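Local coordinates for prolyl oligopeptidase (Novosphingobium capsulatum, PDB 1YR2), which is a serine peptidase of the S9A family that probably cleaves oligopeptides after proline and, far less readily, after alanine, at residues A[109-121]-A[411-424]. Numbering follows the deposited sequence.
Sequences ERFGLPQRRGASV and GLSGRPGDRHAYLS
Pro114 and Arg116 meet Tyr422 at the seam between the first and last blades of the seven-bladed beta-propeller, a side-chain interface that illustrates how such a ring can close without exchanging strands. Each blade here is built from consecutive strands, in keeping with the open, unlatched propeller of the prolyl oligopeptidase family. Strand 110-117 of the first blade faces the hairpin formed by strands 408-413 and 421-427 of the last, and direct side-chain hydrogen bonds join the segments.

Tyr422 offers both its face and its hydroxyl. Pro114 CG sits over the ring, 3.6 Å from its centroid and 7° off the normal, a CH-pi contact; Trp447 meets the same tyrosine edge-to-face. At the far end Arg116, extended from CG to NE, donates from NE to Tyr422 OH over 2.8 Å, its guanidinium nearly parallel to the phenol ring but the hydroxyl tilted from the guanidinium plane. Were Tyr422 replaced by an alanine, Arg116 NE would probably lose this acceptor and a gap would be likely to open under the Pro114 ring. His420 CD2 lies over one guanidinium face, 3.4 Å from Arg116 NH1.

Beside the ring's root, Leu113 brings CD2 to 3.8 Å from Tyr422 CB. A chi1 of 70°, with OG between the backbone N and the carbonyl carbon, turns the Ser413 hydroxyl to Pro114 O, to which it donates in the carbonyl plane at 2.8 Å.

Toward the hairpin tip, charged groups and water take over from the apolar packing. The Arg415 guanidinium is held at its edge by a salt bridge from NH2 to Asp418 OD2 (3.1 Å), while waters link NH1 and NH2 to Gly118 N and O, respectively. Above its centre lies Arg116 O, which instead accepts a hydrogen bond from Arg117 NH1 at 2.8 Å.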
# COMPACT_ATOMS: atom_id res chain seq x y z
N GLU A 109 12.11 14.59 3.27
CA GLU A 109 12.08 14.21 4.68
C GLU A 109 10.76 13.56 5.09
O GLU A 109 9.68 13.83 4.51
CB GLU A 109 12.36 15.44 5.55
CG GLU A 109 11.22 16.43 5.61
CD GLU A 109 11.60 17.68 6.42
OE1 GLU A 109 12.28 17.51 7.48
OE2 GLU A 109 11.21 18.80 5.99
N ARG A 110 10.83 12.74 6.13
CA ARG A 110 9.63 12.07 6.66
C ARG A 110 9.69 11.98 8.17
O ARG A 110 10.69 11.66 8.74
CB ARG A 110 9.48 10.66 6.09
CG ARG A 110 9.89 10.48 4.63
CD ARG A 110 9.82 9.02 4.12
NE ARG A 110 10.93 8.19 4.63
CZ ARG A 110 10.85 7.37 5.67
NH1 ARG A 110 9.71 7.22 6.34
NH2 ARG A 110 11.92 6.67 6.03
N PHE A 111 8.57 12.28 8.80
CA PHE A 111 8.41 12.19 10.25
C PHE A 111 7.55 10.96 10.55
O PHE A 111 6.60 10.65 9.83
CB PHE A 111 7.73 13.44 10.82
CG PHE A 111 8.59 14.65 10.81
CD1 PHE A 111 8.69 15.41 9.66
CD2 PHE A 111 9.29 15.06 11.94
CE1 PHE A 111 9.47 16.58 9.67
CE2 PHE A 111 10.04 16.21 11.94
CZ PHE A 111 10.15 16.95 10.80
N GLY A 112 7.90 10.24 11.61
CA GLY A 112 7.04 9.21 12.16
C GLY A 112 6.02 9.78 13.11
O GLY A 112 6.12 10.91 13.57
N LEU A 113 5.00 8.98 13.45
CA LEU A 113 4.03 9.38 14.43
C LEU A 113 4.76 9.50 15.77
O LEU A 113 5.46 8.58 16.19
CB LEU A 113 2.89 8.38 14.55
CG LEU A 113 1.85 8.28 13.41
CD1 LEU A 113 1.21 6.89 13.40
CD2 LEU A 113 0.76 9.41 13.52
N PRO A 114 4.54 10.62 16.45
CA PRO A 114 5.18 10.85 17.74
C PRO A 114 4.54 10.17 18.94
O PRO A 114 3.33 9.98 18.96
CB PRO A 114 5.13 12.35 17.87
CG PRO A 114 4.05 12.78 17.07
CD PRO A 114 3.84 11.81 15.96
N GLN A 115 5.36 9.82 19.91
CA GLN A 115 4.93 9.24 21.18
C GLN A 115 5.32 10.21 22.28
O GLN A 115 6.49 10.57 22.41
CB GLN A 115 5.59 7.89 21.42
CG GLN A 115 5.18 6.82 20.44
CD GLN A 115 3.70 6.44 20.57
OE1 GLN A 115 3.10 6.55 21.65
NE2 GLN A 115 3.12 5.97 19.48
N ARG A 116 4.34 10.66 23.04
CA ARG A 116 4.59 11.54 24.21
C ARG A 116 4.62 10.70 25.49
O ARG A 116 3.69 9.93 25.75
CB ARG A 116 3.49 12.58 24.29
CG ARG A 116 3.51 13.55 23.12
CD ARG A 116 2.27 14.50 23.02
NE ARG A 116 2.67 15.68 22.27
CZ ARG A 116 3.01 16.86 22.82
NH1 ARG A 116 2.96 17.07 24.13
NH2 ARG A 116 3.37 17.85 22.01
N ARG A 117 5.72 10.77 26.24
CA ARG A 117 5.79 10.14 27.55
C ARG A 117 6.52 11.11 28.48
O ARG A 117 7.58 11.64 28.15
CB ARG A 117 6.52 8.79 27.52
CG ARG A 117 5.95 7.72 26.61
CD ARG A 117 4.57 7.15 27.07
NE ARG A 117 4.25 6.05 26.20
CZ ARG A 117 3.67 6.19 25.02
NH1 ARG A 117 3.24 7.39 24.63
NH2 ARG A 117 3.45 5.13 24.28
N GLY A 118 5.93 11.35 29.64
CA GLY A 118 6.50 12.28 30.61
C GLY A 118 6.68 13.67 30.05
O GLY A 118 5.75 14.26 29.52
N ALA A 119 7.90 14.13 30.13
CA ALA A 119 8.29 15.46 29.70
C ALA A 119 8.77 15.51 28.26
O ALA A 119 9.19 16.56 27.79
CB ALA A 119 9.37 15.99 30.60
N SER A 120 8.67 14.40 27.54
CA SER A 120 9.33 14.26 26.25
C SER A 120 8.39 13.75 25.16
O SER A 120 7.41 13.04 25.39
CB SER A 120 10.55 13.31 26.38
OG SER A 120 11.57 13.83 27.20
N VAL A 121 8.74 14.10 23.92
CA VAL A 121 8.12 13.53 22.75
C VAL A 121 9.22 12.83 21.91
O VAL A 121 10.30 13.39 21.72
CB VAL A 121 7.32 14.59 21.95
CG1 VAL A 121 8.19 15.68 21.45
CG2 VAL A 121 6.57 13.97 20.79
N GLY A 411 -1.94 5.12 10.84
CA GLY A 411 -2.03 4.97 12.25
C GLY A 411 -2.50 6.22 12.99
O GLY A 411 -2.61 7.35 12.44
N LEU A 412 -2.72 5.98 14.25
CA LEU A 412 -3.05 7.00 15.22
C LEU A 412 -2.05 6.86 16.36
O LEU A 412 -1.65 5.74 16.69
CB LEU A 412 -4.42 6.75 15.77
CG LEU A 412 -4.98 7.82 16.71
CD1 LEU A 412 -5.81 8.77 15.90
CD2 LEU A 412 -5.79 7.21 17.82
N SER A 413 -1.61 7.97 16.93
CA SER A 413 -0.86 7.94 18.15
C SER A 413 -1.51 8.93 19.11
O SER A 413 -2.15 9.92 18.72
CB SER A 413 0.62 8.20 17.93
OG SER A 413 0.94 9.54 17.54
N GLY A 414 -1.41 8.58 20.38
CA GLY A 414 -2.02 9.35 21.45
C GLY A 414 -2.34 8.38 22.57
O GLY A 414 -2.13 7.18 22.47
N ARG A 415 -2.77 8.94 23.68
CA ARG A 415 -3.01 8.18 24.89
C ARG A 415 -4.34 8.68 25.50
O ARG A 415 -4.71 9.85 25.36
CB ARG A 415 -1.89 8.50 25.89
CG ARG A 415 -0.54 7.93 25.58
CD ARG A 415 0.50 8.33 26.63
NE ARG A 415 0.66 9.79 26.73
CZ ARG A 415 1.24 10.42 27.77
NH1 ARG A 415 1.72 9.72 28.79
NH2 ARG A 415 1.36 11.75 27.79
N PRO A 416 -5.01 7.81 26.22
CA PRO A 416 -6.17 8.23 26.99
C PRO A 416 -5.75 9.32 27.98
O PRO A 416 -4.69 9.25 28.56
CB PRO A 416 -6.56 6.96 27.76
CG PRO A 416 -6.01 5.88 27.05
CD PRO A 416 -4.74 6.36 26.38
N GLY A 417 -6.55 10.34 28.12
CA GLY A 417 -6.22 11.42 29.04
C GLY A 417 -5.26 12.47 28.48
O GLY A 417 -5.03 13.44 29.14
N ASP A 418 -4.66 12.23 27.30
CA ASP A 418 -3.75 13.18 26.66
C ASP A 418 -4.54 13.97 25.59
O ASP A 418 -5.22 13.36 24.75
CB ASP A 418 -2.61 12.37 26.02
CG ASP A 418 -1.46 13.22 25.53
OD1 ASP A 418 -1.65 14.42 25.21
OD2 ASP A 418 -0.30 12.73 25.42
N ARG A 419 -4.40 15.29 25.57
CA ARG A 419 -5.10 16.13 24.60
C ARG A 419 -4.42 16.23 23.22
O ARG A 419 -5.01 16.75 22.31
CB ARG A 419 -5.29 17.53 25.17
CG ARG A 419 -4.02 18.39 25.24
CD ARG A 419 -4.16 19.51 26.25
NE ARG A 419 -2.88 20.11 26.65
CZ ARG A 419 -2.79 21.27 27.30
NH1 ARG A 419 -3.88 21.96 27.63
NH2 ARG A 419 -1.59 21.76 27.63
N HIS A 420 -3.20 15.72 23.09
CA HIS A 420 -2.44 15.77 21.84
C HIS A 420 -2.51 14.37 21.25
O HIS A 420 -2.12 13.38 21.88
CB HIS A 420 -0.98 16.16 22.08
CG HIS A 420 -0.82 17.55 22.60
ND1 HIS A 420 -1.38 18.64 21.96
CD2 HIS A 420 -0.27 18.02 23.74
CE1 HIS A 420 -1.14 19.73 22.67
NE2 HIS A 420 -0.45 19.38 23.75
N ALA A 421 -3.12 14.29 20.08
CA ALA A 421 -3.09 13.06 19.29
C ALA A 421 -2.58 13.34 17.87
O ALA A 421 -2.40 14.49 17.49
CB ALA A 421 -4.47 12.43 19.26
N TYR A 422 -2.31 12.29 17.11
CA TYR A 422 -1.67 12.39 15.79
C TYR A 422 -2.27 11.31 14.90
O TYR A 422 -2.60 10.23 15.38
CB TYR A 422 -0.16 12.20 15.90
CG TYR A 422 0.41 13.19 16.87
CD1 TYR A 422 0.77 14.47 16.46
CD2 TYR A 422 0.44 12.91 18.24
CE1 TYR A 422 1.23 15.44 17.38
CE2 TYR A 422 0.87 13.85 19.17
CZ TYR A 422 1.25 15.12 18.73
OH TYR A 422 1.66 16.04 19.66
N LEU A 423 -2.38 11.61 13.61
CA LEU A 423 -2.95 10.71 12.61
C LEU A 423 -2.07 10.77 11.37
O LEU A 423 -1.71 11.86 10.92
CB LEU A 423 -4.38 11.20 12.28
CG LEU A 423 -5.29 10.48 11.30
CD1 LEU A 423 -5.48 9.07 11.77
CD2 LEU A 423 -6.67 11.11 11.35
N SER A 424 -1.73 9.62 10.80
CA SER A 424 -0.95 9.55 9.58
C SER A 424 -1.90 9.56 8.36
O SER A 424 -2.85 8.79 8.30
CB SER A 424 -0.06 8.31 9.61
OG SER A 424 0.68 8.25 8.40
O HOH W 1 0.90 4.47 18.60
O HOH W 2 3.76 9.98 30.97
O HOH W 3 3.08 13.23 30.05